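Local coordinates for protein kinase containing Z-DNA binding domains (Danio rerio, PDB 4LB5) that probably binds left-handed Z-DNA through this Z-alpha domain and, as a whole kinase, probably phosphorylates translation initiation factor eIF2alpha, at residues R25-D30 with R64-L69. Numbering follows the deposited sequence.
Sequences RSTVQD and RPVWNL. With ACT (acetate ion), chain F; nucleotides of chain C; nucleotides of chain D.
S26 and W67 pair through both backbone bonds of a single antiparallel bridge, S26 N to W67 O at 2.9 Å and W67 N to S26 O at 2.6 Å. S26 O lies at the W67 ring edge, 3.6 Å from CD1. Beyond the bridge, R25 bends at chi3 (47°) and turns one guanidinium face onto V66, whose CG1 sits over the centre, 3.6 Å from CZ. This bridge adds the segment leading into helix 28-35 to the edge of the hairpin 55-58/66-69, the winged helix-turn-helix layout of Z-alpha domains. At that helix's N-cap, T27 N donates to D30 OD2, while a water links V28 N to P65 O. R64 then runs out to the DNA: CB meets T27 CG2 (4.0 Å), CG lies against O5' and OP2 of DG7 of chain C, and CD packs crosswise on Q29 CG at 3.7 Å. NE and NH2 bond weakly to OXT of an acetate ion, probably from the crystallisation liquor; NH1 lies 2.8 Å from OP1 of the DG7 phosphate and bonds weakly to its OP2. Shortened to an alanine, R64 would probably deprive this phosphate of a positive partner and Q29 CG of its packing. Q29 NE2 donates to OP2 of DG11 of chain D at 2.9 Å.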
ATOM      1  N   ARG B  25      -3.609 -12.784 -20.990  1.00 53.26           N
ATOM      2  CA  ARG B  25      -3.314 -11.586 -20.191  1.00 56.17           C
ATOM      3  C   ARG B  25      -4.386 -11.295 -19.136  1.00 50.09           C
ATOM      4  O   ARG B  25      -5.569 -11.220 -19.453  1.00 51.46           O
ATOM      5  CB  ARG B  25      -3.147 -10.362 -21.102  1.00 66.03           C
ATOM      6  CG  ARG B  25      -1.786 -10.249 -21.781  1.00 70.82           C
ATOM      7  CD  ARG B  25      -1.784  -9.186 -22.882  1.00 84.66           C
ATOM      8  NE  ARG B  25      -2.396  -7.921 -22.466  1.00 92.06           N
ATOM      9  CZ  ARG B  25      -1.732  -6.888 -21.949  1.00 91.39           C
ATOM     10  NH1 ARG B  25      -0.418  -6.961 -21.769  1.00 91.28           N
ATOM     11  NH2 ARG B  25      -2.382  -5.781 -21.607  1.00 86.99           N
ATOM     12  N   SER B  26      -3.962 -11.127 -17.886  1.00 44.47           N
ATOM     13  CA  SER B  26      -4.890 -10.951 -16.772  1.00 46.88           C
ATOM     14  C   SER B  26      -4.246 -10.178 -15.626  1.00 42.06           C
ATOM     15  O   SER B  26      -3.043 -10.291 -15.392  1.00 37.83           O
ATOM     16  CB  SER B  26      -5.353 -12.313 -16.249  1.00 43.97           C
ATOM     17  OG  SER B  26      -5.855 -13.124 -17.298  1.00 48.53           O
ATOM     18  N   THR B  27      -5.050  -9.394 -14.914  1.00 38.88           N
ATOM     19  CA  THR B  27      -4.594  -8.798 -13.663  1.00 39.36           C
ATOM     20  C   THR B  27      -4.908  -9.774 -12.544  1.00 38.92           C
ATOM     21  O   THR B  27      -5.635 -10.747 -12.757  1.00 33.97           O
ATOM     22  CB  THR B  27      -5.317  -7.486 -13.340  1.00 41.82           C
ATOM     23  OG1 THR B  27      -6.716  -7.744 -13.171  1.00 46.23           O
ATOM     24  CG2 THR B  27      -5.106  -6.458 -14.438  1.00 46.04           C
ATOM     25  N   VAL B  28      -4.382  -9.503 -11.353  1.00 35.92           N
ATOM     26  CA  VAL B  28      -4.659 -10.339 -10.185  1.00 35.72           C
ATOM     27  C   VAL B  28      -6.169 -10.393  -9.919  1.00 38.23           C
ATOM     28  O   VAL B  28      -6.700 -11.416  -9.482  1.00 35.84           O
ATOM     29  CB  VAL B  28      -3.878  -9.829  -8.930  1.00 30.75           C
ATOM     30  CG1 VAL B  28      -4.420  -8.488  -8.448  1.00 30.68           C
ATOM     31  CG2 VAL B  28      -3.901 -10.868  -7.818  1.00 33.12           C
ATOM     32  N   GLN B  29      -6.854  -9.294 -10.239  1.00 30.96           N
ATOM     33  CA  GLN B  29      -8.302  -9.171 -10.094  1.00 44.66           C
ATOM     34  C   GLN B  29      -9.079 -10.285 -10.799  1.00 45.03           C
ATOM     35  O   GLN B  29      -9.904 -10.968 -10.187  1.00 43.44           O
ATOM     36  CB  GLN B  29      -8.737  -7.819 -10.652  1.00 48.13           C
ATOM     37  CG  GLN B  29      -7.950  -6.671 -10.051  1.00 48.81           C
ATOM     38  CD  GLN B  29      -8.345  -6.435  -8.617  1.00 49.48           C
ATOM     39  OE1 GLN B  29      -9.524  -6.531  -8.273  1.00 52.25           O
ATOM     40  NE2 GLN B  29      -7.369  -6.142  -7.764  1.00 41.23           N
ATOM     41  N   ASP B  30      -8.816 -10.450 -12.091  1.00 40.02           N
ATOM     42  CA  ASP B  30      -9.496 -11.457 -12.891  1.00 44.51           C
ATOM     43  C   ASP B  30      -9.254 -12.828 -12.280  1.00 43.06           C
ATOM     44  O   ASP B  30     -10.173 -13.630 -12.131  1.00 46.47           O
ATOM     45  CB  ASP B  30      -8.961 -11.432 -14.321  1.00 54.85           C
ATOM     46  CG  ASP B  30      -9.018 -10.049 -14.942  1.00 64.93           C
ATOM     47  OD1 ASP B  30     -10.088  -9.409 -14.868  1.00 66.01           O
ATOM     48  OD2 ASP B  30      -7.991  -9.600 -15.495  1.00 67.07           O
ATOM     49  N   ARG B  64      -2.358  -1.558 -12.578  1.00 47.85           N
ATOM     50  CA  ARG B  64      -2.243  -2.942 -12.135  1.00 44.98           C
ATOM     51  C   ARG B  64      -1.384  -3.741 -13.107  1.00 48.86           C
ATOM     52  O   ARG B  64      -1.577  -3.656 -14.322  1.00 48.96           O
ATOM     53  CB  ARG B  64      -3.622  -3.589 -12.031  1.00 44.63           C
ATOM     54  CG  ARG B  64      -4.460  -3.103 -10.867  1.00 43.68           C
ATOM     55  CD  ARG B  64      -5.858  -3.707 -10.922  1.00 44.61           C
ATOM     56  NE  ARG B  64      -6.785  -2.823 -11.613  1.00 81.65           N
ATOM     57  CZ  ARG B  64      -7.531  -1.907 -11.003  1.00 84.33           C
ATOM     58  NH1 ARG B  64      -7.464  -1.771  -9.685  1.00 82.95           N
ATOM     59  NH2 ARG B  64      -8.347  -1.131 -11.704  1.00 86.65           N
ATOM     60  N   PRO B  65      -0.423  -4.511 -12.575  1.00 48.02           N
ATOM     61  CA  PRO B  65       0.375  -5.389 -13.438  1.00 47.71           C
ATOM     62  C   PRO B  65      -0.508  -6.369 -14.190  1.00 45.66           C
ATOM     63  O   PRO B  65      -1.482  -6.857 -13.625  1.00 44.06           O
ATOM     64  CB  PRO B  65       1.262  -6.137 -12.442  1.00 45.25           C
ATOM     65  CG  PRO B  65       1.433  -5.162 -11.314  1.00 44.06           C
ATOM     66  CD  PRO B  65       0.095  -4.472 -11.195  1.00 41.87           C
ATOM     67  N   VAL B  66      -0.177  -6.631 -15.454  1.00 36.93           N
ATOM     68  CA  VAL B  66      -0.887  -7.612 -16.268  1.00 42.78           C
ATOM     69  C   VAL B  66      -0.002  -8.846 -16.441  1.00 43.64           C
ATOM     70  O   VAL B  66       1.183  -8.719 -16.762  1.00 41.65           O
ATOM     71  CB  VAL B  66      -1.244  -7.027 -17.650  1.00 45.75           C
ATOM     72  CG1 VAL B  66      -1.777  -8.105 -18.566  1.00 46.04           C
ATOM     73  CG2 VAL B  66      -2.252  -5.904 -17.498  1.00 48.38           C
ATOM     74  N   TRP B  67      -0.573 -10.032 -16.227  1.00 41.10           N
ATOM     75  CA  TRP B  67       0.209 -11.264 -16.173  1.00 41.31           C
ATOM     76  C   TRP B  67      -0.129 -12.239 -17.283  1.00 40.83           C
ATOM     77  O   TRP B  67      -1.271 -12.312 -17.725  1.00 47.85           O
ATOM     78  CB  TRP B  67      -0.025 -11.982 -14.845  1.00 37.54           C
ATOM     79  CG  TRP B  67       0.404 -11.209 -13.657  1.00 35.21           C
ATOM     80  CD1 TRP B  67      -0.333 -10.286 -12.966  1.00 35.79           C
ATOM     81  CD2 TRP B  67       1.672 -11.285 -13.001  1.00 34.85           C
ATOM     82  NE1 TRP B  67       0.406  -9.778 -11.925  1.00 39.49           N
ATOM     83  CE2 TRP B  67       1.645 -10.372 -11.929  1.00 35.06           C
ATOM     84  CE3 TRP B  67       2.841 -12.029 -13.230  1.00 37.94           C
ATOM     85  CZ2 TRP B  67       2.725 -10.195 -11.068  1.00 37.15           C
ATOM     86  CZ3 TRP B  67       3.923 -11.840 -12.376  1.00 33.34           C
ATOM     87  CH2 TRP B  67       3.852 -10.933 -11.311  1.00 38.15           C
ATOM     88  N   ASN B  68       0.867 -13.011 -17.707  1.00 40.60           N
ATOM     89  CA  ASN B  68       0.644 -14.106 -18.643  1.00 42.81           C
ATOM     90  C   ASN B  68       1.713 -15.179 -18.495  1.00 41.74           C
ATOM     91  O   ASN B  68       2.784 -14.941 -17.929  1.00 39.83           O
ATOM     92  CB  ASN B  68       0.599 -13.589 -20.084  1.00 45.65           C
ATOM     93  CG  ASN B  68      -0.247 -14.466 -21.003  1.00 53.82           C
ATOM     94  OD1 ASN B  68      -0.473 -15.651 -20.734  1.00 50.36           O
ATOM     95  ND2 ASN B  68      -0.709 -13.882 -22.103  1.00 59.21           N
ATOM     96  N   LEU B  69       1.402 -16.364 -18.990  1.00 43.32           N
ATOM     97  CA  LEU B  69       2.340 -17.471 -19.037  1.00 42.88           C
ATOM     98  C   LEU B  69       3.518 -17.121 -19.947  1.00 54.84           C
ATOM     99  O   LEU B  69       3.339 -16.474 -20.979  1.00 45.85           O
ATOM    100  CB  LEU B  69       1.624 -18.701 -19.613  1.00 45.93           C
ATOM    101  CG  LEU B  69       1.301 -19.917 -18.739  1.00 51.72           C
ATOM    102  CD1 LEU B  69       0.920 -19.533 -17.335  1.00 45.20           C
ATOM    103  CD2 LEU B  69       0.182 -20.727 -19.387  1.00 50.10           C
TER
HETATM  104  C   ACT F 101      -5.663  -0.371 -14.259  1.00 58.44           C
HETATM  105  O   ACT F 101      -5.359  -0.169 -15.454  1.00 71.98           O
HETATM  106  OXT ACT F 101      -6.400  -1.350 -14.047  1.00 60.66           O
HETATM  107  CH3 ACT F 101      -5.176   0.500 -13.147  1.00 52.23           C
ATOM    108  P    DG C   7      -4.768  -1.250  -7.494  1.00 30.95           P
ATOM    109  OP1  DG C   7      -5.378  -0.308  -8.442  1.00 31.72           O
ATOM    110  OP2  DG C   7      -5.346  -2.611  -7.361  1.00 30.88           O
ATOM    111  O5'  DG C   7      -3.237  -1.392  -7.887  1.00 31.00           O
ATOM    112  C5'  DG C   7      -2.398  -2.262  -7.119  1.00 29.88           C
ATOM    113  C4'  DG C   7      -0.939  -2.032  -7.481  1.00 31.10           C
ATOM    114  O4'  DG C   7      -0.575  -0.674  -7.151  1.00 30.19           O
ATOM    115  C3'  DG C   7       0.045  -2.909  -6.741  1.00 29.15           C
ATOM    116  O3'  DG C   7       0.482  -3.933  -7.620  1.00 30.22           O
ATOM    117  C2'  DG C   7       1.217  -2.015  -6.346  1.00 31.39           C
ATOM    118  C1'  DG C   7       0.746  -0.598  -6.662  1.00 38.41           C
ATOM    119  N9   DG C   7       0.670   0.311  -5.516  1.00 31.14           N
ATOM    120  C8   DG C   7       1.222   1.576  -5.462  1.00 39.27           C
ATOM    121  N7   DG C   7       0.982   2.196  -4.335  1.00 28.33           N
ATOM    122  C5   DG C   7       0.219   1.290  -3.608  1.00 28.62           C
ATOM    123  C6   DG C   7      -0.328   1.423  -2.317  1.00 32.75           C
ATOM    124  O6   DG C   7      -0.230   2.401  -1.558  1.00 34.12           O
ATOM    125  N1   DG C   7      -1.029   0.289  -1.933  1.00 28.12           N
ATOM    126  C2   DG C   7      -1.193  -0.826  -2.710  1.00 26.49           C
ATOM    127  N2   DG C   7      -1.924  -1.826  -2.181  1.00 24.96           N
ATOM    128  N3   DG C   7      -0.690  -0.957  -3.928  1.00 29.20           N
ATOM    129  C4   DG C   7       0.012   0.132  -4.317  1.00 31.17           C
TER
ATOM    130  P    DG D  11      -9.297  -5.828  -3.979  1.00 34.44           P
ATOM    131  OP1  DG D  11      -8.696  -6.865  -3.102  1.00 32.31           O
ATOM    132  OP2  DG D  11      -8.702  -5.438  -5.284  1.00 30.73           O
ATOM    133  O5'  DG D  11     -10.786  -6.316  -4.299  1.00 32.62           O
ATOM    134  C5'  DG D  11     -11.673  -5.470  -5.021  1.00 27.78           C
ATOM    135  C4'  DG D  11     -13.086  -6.018  -4.929  1.00 29.29           C
ATOM    136  O4'  DG D  11     -13.503  -6.058  -3.544  1.00 32.01           O
ATOM    137  C3'  DG D  11     -14.146  -5.191  -5.641  1.00 32.27           C
ATOM    138  O3'  DG D  11     -14.214  -5.740  -6.936  1.00 39.59           O
ATOM    139  C2'  DG D  11     -15.413  -5.428  -4.818  1.00 28.12           C
ATOM    140  C1'  DG D  11     -14.909  -5.894  -3.451  1.00 33.90           C
ATOM    141  N9   DG D  11     -15.048  -4.955  -2.350  1.00 32.35           N
ATOM    142  C8   DG D  11     -15.627  -5.214  -1.132  1.00 34.84           C
ATOM    143  N7   DG D  11     -15.577  -4.191  -0.320  1.00 33.79           N
ATOM    144  C5   DG D  11     -14.924  -3.205  -1.042  1.00 29.37           C
ATOM    145  C6   DG D  11     -14.591  -1.884  -0.661  1.00 31.78           C
ATOM    146  O6   DG D  11     -14.823  -1.323   0.420  1.00 33.25           O
ATOM    147  N1   DG D  11     -13.930  -1.196  -1.678  1.00 30.15           N
ATOM    148  C2   DG D  11     -13.627  -1.720  -2.910  1.00 33.81           C
ATOM    149  N2   DG D  11     -12.982  -0.893  -3.749  1.00 31.64           N
ATOM    150  N3   DG D  11     -13.933  -2.957  -3.284  1.00 30.82           N
ATOM    151  C4   DG D  11     -14.582  -3.650  -2.298  1.00 29.76           C
TER
HETATM  152  O   HOH W   1      -2.279  -7.462 -10.988  1.00 31.87           O